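Pre-mRNA-processing-splicing factor 8 (Cryptococcus gattii serotype B, PDB 6MWY) contains an intein, the segment crystallised here, which probably excises itself from the splicing-factor precursor and joins the flanking sequences by protein splicing. Local coordinates at residues V145-P148 against Q149-Q153. Sequence-based numbering, arbitrary orientation.
Sequences VRLP and QQEQQ
In the intein's Hint-type β fold, two short surface helices, 141-146 and 149-152, joined by a tight turn, link strand 135-140 to strand 155-159, and L147 and P148 at the turn pack against E151 and Q152 of the second helix. P148 takes the N-cap position of that helix. Its carbonyl oxygen accepts the first helical hydrogen bond from Q152 N at 2.8 Å; the donor lies in the carbonyl plane, with a C=O...N angle of 158°. The next i to i+4 bond of this short helix runs from Q153 N to Q149 O.

The proline ring lies alongside the E151 side chain, both directed to the same side, with P148 CG 3.6 Å from E151 CB. E151 sends CG anti to its own backbone nitrogen (chi1 171°), back toward the turn, where it meets L147 CG at 3.7 Å. A bend at chi2 then carries the carboxylate away from this aliphatic patch, and OE2 hydrogen-bonds to Y155 OH, so the methylenes pack while the charged end stays at a polar partner.

Q152 reaches back over the turn with its chain extended beyond CG. Its methylene passes alongside L147, CG lying 3.8 Å from L147 CB, and its amide nitrogen is hydrogen-bonded to F144 O of helix 141-146. A side chain of the second helix thereby ties it to the C-terminal part of the first. Around that amide NE2 two further carbonyl oxygens approach at angles unsuited to bonding, L147 O at 3.2 Å and V145 O at 3.3 Å.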
ATOM      1  N   VAL A 145      10.948  -3.626  -7.990  1.00 67.94           N
ATOM      2  CA  VAL A 145      10.986  -4.844  -8.793  1.00 65.69           C
ATOM      3  C   VAL A 145      12.354  -5.013  -9.434  1.00 68.91           C
ATOM      4  O   VAL A 145      12.932  -6.107  -9.420  1.00 73.95           O
ATOM      5  CB  VAL A 145       9.866  -4.818  -9.850  1.00 53.20           C
ATOM      6  CG1 VAL A 145      10.218  -5.718 -11.026  1.00 55.23           C
ATOM      7  CG2 VAL A 145       8.546  -5.252  -9.238  1.00 65.99           C
ATOM      8  N   ARG A 146      12.901  -3.933  -9.992  1.00 75.43           N
ATOM      9  CA  ARG A 146      14.185  -4.012 -10.678  1.00 82.06           C
ATOM     10  C   ARG A 146      15.377  -4.110  -9.731  1.00 83.37           C
ATOM     11  O   ARG A 146      16.485  -4.406 -10.192  1.00 95.73           O
ATOM     12  CB  ARG A 146      14.362  -2.803 -11.589  1.00 78.95           C
ATOM     13  CG  ARG A 146      13.449  -2.811 -12.788  1.00 64.87           C
ATOM     14  CD  ARG A 146      13.911  -1.769 -13.769  1.00 76.53           C
ATOM     15  NE  ARG A 146      13.867  -0.438 -13.177  1.00 78.66           N
ATOM     16  CZ  ARG A 146      12.815   0.366 -13.261  1.00 87.57           C
ATOM     17  NH1 ARG A 146      11.735  -0.033 -13.916  1.00 92.62           N
ATOM     18  NH2 ARG A 146      12.842   1.565 -12.695  1.00 85.62           N
ATOM     19  N   LEU A 147      15.180  -3.864  -8.437  1.00 85.89           N
ATOM     20  CA  LEU A 147      16.259  -3.990  -7.471  1.00 74.36           C
ATOM     21  C   LEU A 147      16.745  -5.438  -7.400  1.00 71.94           C
ATOM     22  O   LEU A 147      15.953  -6.374  -7.549  1.00 87.12           O
ATOM     23  CB  LEU A 147      15.781  -3.538  -6.092  1.00 76.39           C
ATOM     24  CG  LEU A 147      16.161  -2.139  -5.597  1.00 84.85           C
ATOM     25  CD1 LEU A 147      16.258  -1.144  -6.743  1.00 87.65           C
ATOM     26  CD2 LEU A 147      15.161  -1.665  -4.550  1.00 74.63           C
ATOM     27  N   PRO A 148      18.041  -5.657  -7.178  1.00 88.97           N
ATOM     28  CA  PRO A 148      18.514  -7.023  -6.931  1.00 84.00           C
ATOM     29  C   PRO A 148      17.907  -7.575  -5.650  1.00 74.34           C
ATOM     30  O   PRO A 148      17.551  -6.830  -4.735  1.00 83.86           O
ATOM     31  CB  PRO A 148      20.036  -6.865  -6.820  1.00 63.34           C
ATOM     32  CG  PRO A 148      20.258  -5.425  -6.510  1.00 74.85           C
ATOM     33  CD  PRO A 148      19.141  -4.677  -7.174  1.00 83.62           C
ATOM     34  N   GLN A 149      17.783  -8.904  -5.600  1.00 71.37           N
ATOM     35  CA  GLN A 149      17.049  -9.534  -4.508  1.00 79.54           C
ATOM     36  C   GLN A 149      17.749  -9.329  -3.171  1.00 94.12           C
ATOM     37  O   GLN A 149      17.087  -9.141  -2.143  1.00 99.11           O
ATOM     38  CB  GLN A 149      16.859 -11.023  -4.797  1.00 88.19           C
ATOM     39  CG  GLN A 149      16.172 -11.308  -6.121  1.00 97.70           C
ATOM     40  CD  GLN A 149      15.660 -12.730  -6.220  1.00 96.29           C
ATOM     41  OE1 GLN A 149      15.969 -13.574  -5.379  1.00100.00           O
ATOM     42  NE2 GLN A 149      14.865 -13.001  -7.249  1.00 98.67           N
ATOM     43  N   GLN A 150      19.082  -9.361  -3.162  1.00102.45           N
ATOM     44  CA  GLN A 150      19.812  -9.103  -1.925  1.00101.91           C
ATOM     45  C   GLN A 150      19.632  -7.664  -1.466  1.00 88.80           C
ATOM     46  O   GLN A 150      19.718  -7.384  -0.266  1.00 96.40           O
ATOM     47  CB  GLN A 150      21.294  -9.437  -2.103  1.00100.56           C
ATOM     48  CG  GLN A 150      21.602 -10.931  -2.112  1.00112.65           C
ATOM     49  CD  GLN A 150      20.971 -11.654  -3.287  1.00114.86           C
ATOM     50  OE1 GLN A 150      20.952 -11.142  -4.407  1.00114.43           O
ATOM     51  NE2 GLN A 150      20.435 -12.842  -3.034  1.00112.66           N
ATOM     52  N   GLU A 151      19.378  -6.744  -2.399  1.00 87.66           N
ATOM     53  CA  GLU A 151      18.996  -5.389  -2.019  1.00 89.51           C
ATOM     54  C   GLU A 151      17.551  -5.346  -1.542  1.00 85.88           C
ATOM     55  O   GLU A 151      17.223  -4.623  -0.594  1.00 84.15           O
ATOM     56  CB  GLU A 151      19.202  -4.429  -3.191  1.00 78.33           C
ATOM     57  CG  GLU A 151      18.630  -3.034  -2.956  1.00 96.71           C
ATOM     58  CD  GLU A 151      19.568  -2.130  -2.177  1.00 90.73           C
ATOM     59  OE1 GLU A 151      20.636  -2.607  -1.737  1.00 91.82           O
ATOM     60  OE2 GLU A 151      19.241  -0.936  -2.015  1.00 83.86           O
ATOM     61  N   GLN A 152      16.668  -6.114  -2.190  1.00 92.66           N
ATOM     62  CA  GLN A 152      15.263  -6.126  -1.790  1.00 74.91           C
ATOM     63  C   GLN A 152      15.096  -6.657  -0.373  1.00 71.04           C
ATOM     64  O   GLN A 152      14.188  -6.239   0.356  1.00 82.74           O
ATOM     65  CB  GLN A 152      14.441  -6.972  -2.762  1.00 72.13           C
ATOM     66  CG  GLN A 152      14.369  -6.447  -4.183  1.00 65.33           C
ATOM     67  CD  GLN A 152      13.616  -7.395  -5.095  1.00 82.49           C
ATOM     68  OE1 GLN A 152      13.469  -8.579  -4.789  1.00 81.39           O
ATOM     69  NE2 GLN A 152      13.130  -6.880  -6.219  1.00 69.72           N
ATOM     70  N   GLN A 153      15.968  -7.582   0.035  1.00 85.88           N
ATOM     71  CA  GLN A 153      15.894  -8.175   1.364  1.00 95.73           C
ATOM     72  C   GLN A 153      16.169  -7.176   2.481  1.00 84.43           C
ATOM     73  O   GLN A 153      15.850  -7.470   3.638  1.00 82.60           O
ATOM     74  CB  GLN A 153      16.870  -9.348   1.462  1.00 96.95           C
ATOM     75  CG  GLN A 153      16.448 -10.557   0.647  1.00 94.27           C
ATOM     76  CD  GLN A 153      17.540 -11.601   0.537  1.00118.36           C
ATOM     77  OE1 GLN A 153      18.645 -11.417   1.049  1.00117.53           O
ATOM     78  NE2 GLN A 153      17.238 -12.704  -0.138  1.00115.10           N
TER